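Local coordinates for protein endo-1,4-beta-xylanase (PDB 1H12) that hydrolyses internal beta-1,4 linkages of xylan as a cold-adapted family 8 glycoside hydrolase, and probably also acts on beta-1,4-glucans such as cellulose and lichenin, at residues W82-A87 against F151-A156; Q187-S192 against S202-A207. All coordinates share one frame; numbering follows the deposited sequence.

Contact 1: W82-A87 against F151-A156; sequences WGMTAA and FALLNA
T85 and F151 meet because of their first torsions: T85 carries CG2 anti to its backbone N and OG1 beside it (chi1 -60°), while F151 holds CG anti to its own N (chi1 178°), which brings the ring's CD2-CE2 side round to the threonine methyl. CG2 of T85 comes in at the ring edge, near the ring plane, 4.0 Å from CE2 of F151. The other branch, T85 OG1, lies 3.6 Å from CB of A152; its polar need is met by the carbonyl of S81, one turn back, so it can face a methyl group. A152 sits at the centre, where the backbones come nearest, with its CA 4.9 Å from CA of T85. Its CB also touches CB of M84, at 4.1 Å. Further out, CE of M84 reaches CG of L153, 4.2 Å away, and F96 and L99 of helix 93-107 pack on the same methionine. No hydrogen bond crosses this buried interface. With A152 at the nearest point, the axes of the two segments approach to 8.9 Å at 26°, a near-parallel helix pair of the kind that builds the (alpha/alpha)6 barrel of family 8 enzymes.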
ATOM      1  N   TRP A  82       1.574  -1.403   6.756  1.00  6.71           N
ATOM      2  CA  TRP A  82       2.485  -0.474   6.114  1.00  7.09           C
ATOM      3  C   TRP A  82       3.605  -0.112   7.061  1.00  7.17           C
ATOM      4  O   TRP A  82       4.790  -0.041   6.658  1.00  7.74           O
ATOM      5  CB  TRP A  82       1.757   0.764   5.604  1.00  6.99           C
ATOM      6  CG  TRP A  82       0.759   0.513   4.531  1.00  7.03           C
ATOM      7  CD1 TRP A  82       0.739  -0.525   3.652  1.00  7.81           C
ATOM      8  CD2 TRP A  82      -0.388   1.310   4.222  1.00  7.19           C
ATOM      9  NE1 TRP A  82      -0.349  -0.407   2.817  1.00  8.61           N
ATOM     10  CE2 TRP A  82      -1.051   0.694   3.138  1.00  7.94           C
ATOM     11  CE3 TRP A  82      -0.961   2.458   4.776  1.00  8.21           C
ATOM     12  CZ2 TRP A  82      -2.222   1.191   2.597  1.00  8.95           C
ATOM     13  CZ3 TRP A  82      -2.125   2.950   4.250  1.00  9.62           C
ATOM     14  CH2 TRP A  82      -2.732   2.328   3.157  1.00 10.13           C
ATOM     15  N   GLY A  83       3.279   0.112   8.332  1.00  6.93           N
ATOM     16  CA  GLY A  83       4.309   0.420   9.319  1.00  7.27           C
ATOM     17  C   GLY A  83       5.288  -0.722   9.522  1.00  6.92           C
ATOM     18  O   GLY A  83       6.487  -0.501   9.637  1.00  7.44           O
ATOM     19  N   MET A  84       4.783  -1.952   9.566  1.00  7.08           N
ATOM     20  CA  MET A  84       5.674  -3.107   9.631  1.00  6.80           C
ATOM     21  C   MET A  84       6.583  -3.190   8.411  1.00  6.73           C
ATOM     22  O   MET A  84       7.774  -3.522   8.508  1.00  7.36           O
ATOM     23  CB  MET A  84       4.855  -4.401   9.758  1.00  6.90           C
ATOM     24  CG  MET A  84       4.258  -4.612  11.153  1.00  7.01           C
ATOM     25  SD  MET A  84       3.004  -5.889  11.205  1.00  7.53           S
ATOM     26  CE  MET A  84       3.931  -7.300  10.571  1.00  8.47           C
ATOM     27  N   THR A  85       6.029  -2.916   7.245  1.00  6.62           N
ATOM     28  CA  THR A  85       6.790  -2.950   6.020  1.00  6.77           C
ATOM     29  C   THR A  85       7.928  -1.927   6.058  1.00  6.86           C
ATOM     30  O   THR A  85       9.066  -2.218   5.716  1.00  7.75           O
ATOM     31  CB  THR A  85       5.868  -2.770   4.820  1.00  7.25           C
ATOM     32  OG1 THR A  85       4.906  -3.815   4.794  1.00  7.62           O
ATOM     33  CG2 THR A  85       6.631  -2.819   3.517  1.00  8.52           C
ATOM     34  N   ALA A  86       7.609  -0.711   6.487  1.00  7.43           N
ATOM     35  CA  ALA A  86       8.638   0.288   6.605  1.00  7.32           C
ATOM     36  C   ALA A  86       9.726  -0.134   7.565  1.00  8.15           C
ATOM     37  O   ALA A  86      10.932   0.039   7.310  1.00  8.48           O
ATOM     38  CB  ALA A  86       8.017   1.619   7.045  1.00  8.66           C
ATOM     39  N   ALA A  87       9.323  -0.674   8.714  1.00  7.51           N
ATOM     40  CA  ALA A  87      10.299  -1.095   9.721  1.00  7.92           C
ATOM     41  C   ALA A  87      11.250  -2.157   9.183  1.00  7.17           C
ATOM     42  O   ALA A  87      12.453  -2.084   9.391  1.00  8.30           O
ATOM     43  CB  ALA A  87       9.535  -1.572  10.972  1.00  8.27           C
ATOM     44  N   PHE A 151       3.766 -10.033   3.285  1.00  6.65           N
ATOM     45  CA  PHE A 151       4.985  -9.505   2.686  1.00  6.74           C
ATOM     46  C   PHE A 151       6.007  -9.131   3.774  1.00  6.71           C
ATOM     47  O   PHE A 151       7.183  -9.511   3.720  1.00  7.15           O
ATOM     48  CB  PHE A 151       4.648  -8.307   1.809  1.00  7.22           C
ATOM     49  CG  PHE A 151       5.847  -7.671   1.179  1.00  6.93           C
ATOM     50  CD1 PHE A 151       6.519  -8.258   0.101  1.00  7.47           C
ATOM     51  CD2 PHE A 151       6.329  -6.465   1.649  1.00  7.48           C
ATOM     52  CE1 PHE A 151       7.632  -7.711  -0.448  1.00  7.83           C
ATOM     53  CE2 PHE A 151       7.435  -5.874   1.097  1.00  7.91           C
ATOM     54  CZ  PHE A 151       8.106  -6.504   0.042  1.00  8.18           C
ATOM     55  N   ALA A 152       5.576  -8.329   4.735  1.00  6.85           N
ATOM     56  CA  ALA A 152       6.468  -7.869   5.758  1.00  6.84           C
ATOM     57  C   ALA A 152       7.036  -8.997   6.602  1.00  6.75           C
ATOM     58  O   ALA A 152       8.234  -9.013   6.929  1.00  7.29           O
ATOM     59  CB  ALA A 152       5.735  -6.843   6.630  1.00  8.00           C
ATOM     60  N   LEU A 153       6.204  -9.978   6.955  1.00  7.24           N
ATOM     61  CA  LEU A 153       6.616 -11.125   7.750  1.00  7.09           C
ATOM     62  C   LEU A 153       7.634 -12.006   7.019  1.00  7.55           C
ATOM     63  O   LEU A 153       8.601 -12.501   7.623  1.00  7.67           O
ATOM     64  CB  LEU A 153       5.401 -11.916   8.200  1.00  7.66           C
ATOM     65  CG  LEU A 153       4.552 -11.231   9.271  1.00  7.28           C
ATOM     66  CD1 LEU A 153       3.163 -11.853   9.296  1.00  8.47           C
ATOM     67  CD2 LEU A 153       5.198 -11.304  10.649  1.00  8.23           C
ATOM     68  N   LEU A 154       7.432 -12.221   5.713  1.00  7.20           N
ATOM     69  CA  LEU A 154       8.405 -12.995   4.961  1.00  7.48           C
ATOM     70  C   LEU A 154       9.742 -12.316   4.946  1.00  7.40           C
ATOM     71  O   LEU A 154      10.797 -12.971   5.063  1.00  8.24           O
ATOM     72  CB  LEU A 154       7.923 -13.220   3.527  1.00  7.83           C
ATOM     73  CG  LEU A 154       6.821 -14.259   3.328  1.00  8.26           C
ATOM     74  CD1 LEU A 154       6.328 -14.178   1.903  1.00  9.09           C
ATOM     75  CD2 LEU A 154       7.300 -15.670   3.680  1.00  8.89           C
ATOM     76  N   ASN A 155       9.754 -10.990   4.797  1.00  7.36           N
ATOM     77  CA  ASN A 155      11.003 -10.238   4.828  1.00  7.80           C
ATOM     78  C   ASN A 155      11.662 -10.270   6.207  1.00  7.50           C
ATOM     79  O   ASN A 155      12.870 -10.375   6.308  1.00  8.51           O
ATOM     80  CB  ASN A 155      10.769  -8.818   4.346  1.00  7.62           C
ATOM     81  CG  ASN A 155      10.676  -8.708   2.830  1.00  7.82           C
ATOM     82  OD1 ASN A 155       9.468  -8.613   2.292  1.00 10.57           O
ATOM     83  ND2 ASN A 155      11.733  -8.724   2.173  1.00  6.57           N
ATOM     84  N   ALA A 156      10.845 -10.182   7.271  1.00  7.42           N
ATOM     85  CA  ALA A 156      11.383 -10.256   8.642  1.00  7.78           C
ATOM     86  C   ALA A 156      12.050 -11.605   8.862  1.00  7.93           C
ATOM     87  O   ALA A 156      13.163 -11.664   9.428  1.00  8.95           O
ATOM     88  CB  ALA A 156      10.251 -10.024   9.610  1.00  7.63           C
TER

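Contact 2: Q187-S192 against S202-A207; sequences QIIRFS and SYHIPA
The H204 imidazole takes I189 on one face and I188 at its edge: CG2 of I189 stands 4.0 Å from the centroid of the H204 ring in a CH-pi contact, and CG2 of I188 reaches CE1 of H204 in the ring plane at 3.7 Å. At the edge of the Y203 ring, near its plane, lie the carbonyl oxygen of R190 and a water. In the (alpha/alpha)6 barrel fold of family 8, this joins the end of the small hairpin 184-189 to the turn leading into helix 206-215. I189 lies between the imidazole and the CB of Y203. With CG1 anti to the backbone N (chi1 -166°), its CG2 sits between N and the carbonyl carbon and touches both. Both imidazole nitrogens are engaged, ND1 with S232 and NE2 with T199, which fixes the ring's rotation. R190 O is buried against CD2 of Y203, 3.7 Å away, and has no hydrogen-bonding partner in the model. F191 crosses Y203 obliquely, CD1 of F191 lying 4.2 Å from CE2 of Y203. An alanine in place of Y203 would keep the CB contact with I189 but would probably open a gap beside F191 and the carbonyl of R190 and cost the water its phenol partner. That water donates to both F191 O, at 2.9 Å, and Y203 OH, at 2.7 Å, and lies over one face of the F191 ring, toward its rim.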
ATOM      1  N   GLN A 187      -8.363 -16.391  -7.823  1.00 11.45           N
ATOM      2  CA  GLN A 187      -6.985 -15.911  -7.835  1.00 10.75           C
ATOM      3  C   GLN A 187      -6.869 -14.392  -8.001  1.00  9.04           C
ATOM      4  O   GLN A 187      -5.808 -13.939  -8.326  1.00 10.36           O
ATOM      5  CB  GLN A 187      -6.146 -16.675  -8.840  1.00 10.90           C
ATOM      6  CG  GLN A 187      -5.967 -18.155  -8.458  1.00 12.90           C
ATOM      7  CD  GLN A 187      -5.204 -18.957  -9.445  1.00 13.22           C
ATOM      8  OE1 GLN A 187      -5.492 -18.831 -10.641  1.00 17.22           O
ATOM      9  NE2 GLN A 187      -4.135 -19.596  -9.053  1.00 12.63           N
ATOM     10  N   ILE A 188      -7.938 -13.672  -7.703  1.00  8.88           N
ATOM     11  CA  ILE A 188      -7.938 -12.220  -7.658  1.00  8.49           C
ATOM     12  C   ILE A 188      -8.333 -11.789  -6.246  1.00  8.41           C
ATOM     13  O   ILE A 188      -9.351 -12.223  -5.685  1.00  8.53           O
ATOM     14  CB  ILE A 188      -8.902 -11.618  -8.675  1.00  9.67           C
ATOM     15  CG1 ILE A 188      -8.358 -11.922 -10.111  1.00 14.79           C
ATOM     16  CG2 ILE A 188      -9.000 -10.122  -8.495  1.00 10.81           C
ATOM     17  CD1 ILE A 188      -9.237 -11.550 -11.171  1.00 20.83           C
ATOM     18  N   ILE A 189      -7.537 -10.880  -5.676  1.00  7.91           N
ATOM     19  CA  ILE A 189      -7.815 -10.392  -4.324  1.00  7.90           C
ATOM     20  C   ILE A 189      -9.196  -9.792  -4.226  1.00  7.55           C
ATOM     21  O   ILE A 189      -9.628  -8.997  -5.059  1.00  8.02           O
ATOM     22  CB  ILE A 189      -6.687  -9.424  -3.893  1.00  7.52           C
ATOM     23  CG1 ILE A 189      -6.720  -9.139  -2.401  1.00  8.18           C
ATOM     24  CG2 ILE A 189      -6.674  -8.156  -4.711  1.00  8.17           C
ATOM     25  CD1 ILE A 189      -6.264 -10.261  -1.512  1.00  9.31           C
ATOM     26  N   ARG A 190      -9.908 -10.170  -3.172  1.00  7.94           N
ATOM     27  CA  ARG A 190     -11.231  -9.655  -2.915  1.00  8.19           C
ATOM     28  C   ARG A 190     -11.170  -8.262  -2.265  1.00  8.16           C
ATOM     29  O   ARG A 190     -10.309  -7.951  -1.474  1.00  8.71           O
ATOM     30  CB  ARG A 190     -11.954 -10.589  -1.942  1.00  8.78           C
ATOM     31  CG  ARG A 190     -12.428 -11.881  -2.572  1.00  9.58           C
ATOM     32  CD  ARG A 190     -13.058 -12.793  -1.536  1.00 10.56           C
ATOM     33  NE  ARG A 190     -13.744 -13.948  -2.096  1.00 11.63           N
ATOM     34  CZ  ARG A 190     -14.948 -13.939  -2.617  1.00 11.82           C
ATOM     35  NH1 ARG A 190     -15.692 -12.854  -2.614  1.00 12.14           N
ATOM     36  NH2 ARG A 190     -15.443 -15.028  -3.181  1.00 14.26           N
ATOM     37  N   PHE A 191     -12.216  -7.471  -2.593  1.00  8.00           N
ATOM     38  CA  PHE A 191     -12.574  -6.375  -1.726  1.00  8.22           C
ATOM     39  C   PHE A 191     -13.248  -6.848  -0.457  1.00  8.59           C
ATOM     40  O   PHE A 191     -13.002  -6.304   0.623  1.00  8.95           O
ATOM     41  CB  PHE A 191     -13.469  -5.378  -2.476  1.00  8.70           C
ATOM     42  CG  PHE A 191     -13.842  -4.196  -1.616  1.00  9.30           C
ATOM     43  CD1 PHE A 191     -12.939  -3.221  -1.330  1.00  9.49           C
ATOM     44  CD2 PHE A 191     -15.132  -4.085  -1.109  1.00 12.34           C
ATOM     45  CE1 PHE A 191     -13.295  -2.140  -0.566  1.00 11.76           C
ATOM     46  CE2 PHE A 191     -15.471  -3.032  -0.308  1.00 14.92           C
ATOM     47  CZ  PHE A 191     -14.566  -2.052  -0.070  1.00 13.80           C
ATOM     48  N   SER A 192     -14.109  -7.860  -0.567  1.00  8.65           N
ATOM     49  CA  SER A 192     -14.865  -8.367   0.565  1.00  9.34           C
ATOM     50  C   SER A 192     -15.102  -9.864   0.450  1.00  9.20           C
ATOM     51  O   SER A 192     -15.463 -10.337  -0.621  1.00  9.73           O
ATOM     52  CB  SER A 192     -16.225  -7.690   0.626  1.00 10.73           C
ATOM     53  OG  SER A 192     -17.079  -8.267   1.631  1.00 11.13           O
ATOM     54  N   SER A 202      -6.304  -0.911  -6.072  1.00  6.74           N
ATOM     55  CA  SER A 202      -5.187  -0.571  -5.172  1.00  7.29           C
ATOM     56  C   SER A 202      -4.636  -1.754  -4.384  1.00  6.35           C
ATOM     57  O   SER A 202      -3.551  -1.661  -3.839  1.00  7.14           O
ATOM     58  CB  SER A 202      -5.598   0.523  -4.175  1.00  7.70           C
ATOM     59  OG  SER A 202      -6.362   0.015  -3.112  1.00  8.36           O
ATOM     60  N   TYR A 203      -5.382  -2.851  -4.317  1.00  6.55           N
ATOM     61  CA  TYR A 203      -4.931  -4.027  -3.618  1.00  6.79           C
ATOM     62  C   TYR A 203      -3.992  -4.897  -4.445  1.00  7.33           C
ATOM     63  O   TYR A 203      -3.405  -5.856  -3.952  1.00  8.03           O
ATOM     64  CB  TYR A 203      -6.097  -4.885  -3.170  1.00  7.55           C
ATOM     65  CG  TYR A 203      -7.063  -4.281  -2.173  1.00  7.52           C
ATOM     66  CD1 TYR A 203      -6.929  -2.971  -1.674  1.00  7.39           C
ATOM     67  CD2 TYR A 203      -8.126  -5.032  -1.697  1.00  7.97           C
ATOM     68  CE1 TYR A 203      -7.824  -2.477  -0.753  1.00  7.70           C
ATOM     69  CE2 TYR A 203      -9.030  -4.531  -0.790  1.00  8.48           C
ATOM     70  CZ  TYR A 203      -8.876  -3.251  -0.295  1.00  8.07           C
ATOM     71  OH  TYR A 203      -9.760  -2.772   0.659  1.00  9.81           O
ATOM     72  N   HIS A 204      -3.875  -4.599  -5.748  1.00  7.45           N
ATOM     73  CA  HIS A 204      -3.076  -5.404  -6.696  1.00  7.18           C
ATOM     74  C   HIS A 204      -1.627  -4.950  -6.687  1.00  7.46           C
ATOM     75  O   HIS A 204      -1.293  -3.876  -7.198  1.00  7.94           O
ATOM     76  CB  HIS A 204      -3.676  -5.267  -8.071  1.00  7.28           C
ATOM     77  CG  HIS A 204      -4.929  -6.051  -8.219  1.00  7.32           C
ATOM     78  ND1 HIS A 204      -4.908  -7.274  -8.826  1.00  8.22           N
ATOM     79  CD2 HIS A 204      -6.185  -5.841  -7.753  1.00  7.88           C
ATOM     80  CE1 HIS A 204      -6.129  -7.770  -8.743  1.00  8.94           C
ATOM     81  NE2 HIS A 204      -6.938  -6.925  -8.092  1.00  8.52           N
ATOM     82  N   ILE A 205      -0.752  -5.824  -6.147  1.00  7.71           N
ATOM     83  CA  ILE A 205       0.685  -5.545  -6.108  1.00  7.75           C
ATOM     84  C   ILE A 205       1.344  -6.761  -6.709  1.00  7.61           C
ATOM     85  O   ILE A 205       1.754  -7.687  -5.988  1.00  7.75           O
ATOM     86  CB  ILE A 205       1.175  -5.209  -4.715  1.00  8.63           C
ATOM     87  CG1 ILE A 205       0.247  -4.175  -4.063  1.00 10.86           C
ATOM     88  CG2 ILE A 205       2.610  -4.731  -4.790  1.00 10.11           C
ATOM     89  CD1 ILE A 205       0.471  -3.952  -2.675  1.00 16.77           C
ATOM     90  N   PRO A 206       1.467  -6.838  -8.037  1.00  7.94           N
ATOM     91  CA  PRO A 206       1.816  -8.118  -8.654  1.00  7.90           C
ATOM     92  C   PRO A 206       3.156  -8.687  -8.175  1.00  7.68           C
ATOM     93  O   PRO A 206       3.263  -9.879  -7.927  1.00  8.20           O
ATOM     94  CB  PRO A 206       1.778  -7.826 -10.150  1.00  8.22           C
ATOM     95  CG  PRO A 206       0.750  -6.731 -10.261  1.00  9.07           C
ATOM     96  CD  PRO A 206       0.981  -5.855  -9.036  1.00  8.52           C
ATOM     97  N   ALA A 207       4.149  -7.829  -7.977  1.00  7.65           N
ATOM     98  CA  ALA A 207       5.455  -8.277  -7.546  1.00  7.99           C
ATOM     99  C   ALA A 207       5.394  -8.952  -6.203  1.00  7.55           C
ATOM    100  O   ALA A 207       6.218  -9.843  -5.926  1.00  8.06           O
ATOM    101  CB  ALA A 207       6.433  -7.119  -7.526  1.00  9.19           C
TER
HETATM  102  O   HOH W   1     -11.869  -3.978   1.848  1.00 12.75           O

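In the fold
From the N terminus, the chain lays down the first three strands of the five-stranded sheet, enters helix 77-89, then passes through helix 93-107 and the sheet's last two strands before helix 143-160 returns to close contact 1 across 63 intervening residues. It runs on through helix 168-182 into the hairpin 184-189, and contact 2 closes a much shorter excursion of nine residues without helix or strand. The two loops follow in series, neither nested nor crossed. The centres of contacts 1 and 2 lie about 18 Å apart. Helix 143-160 relates them: it supplies one side of contact 1, its Y148 meets both W82 and I205, and F151 stacks on F208 of helix 206-215, which begins at contact 2.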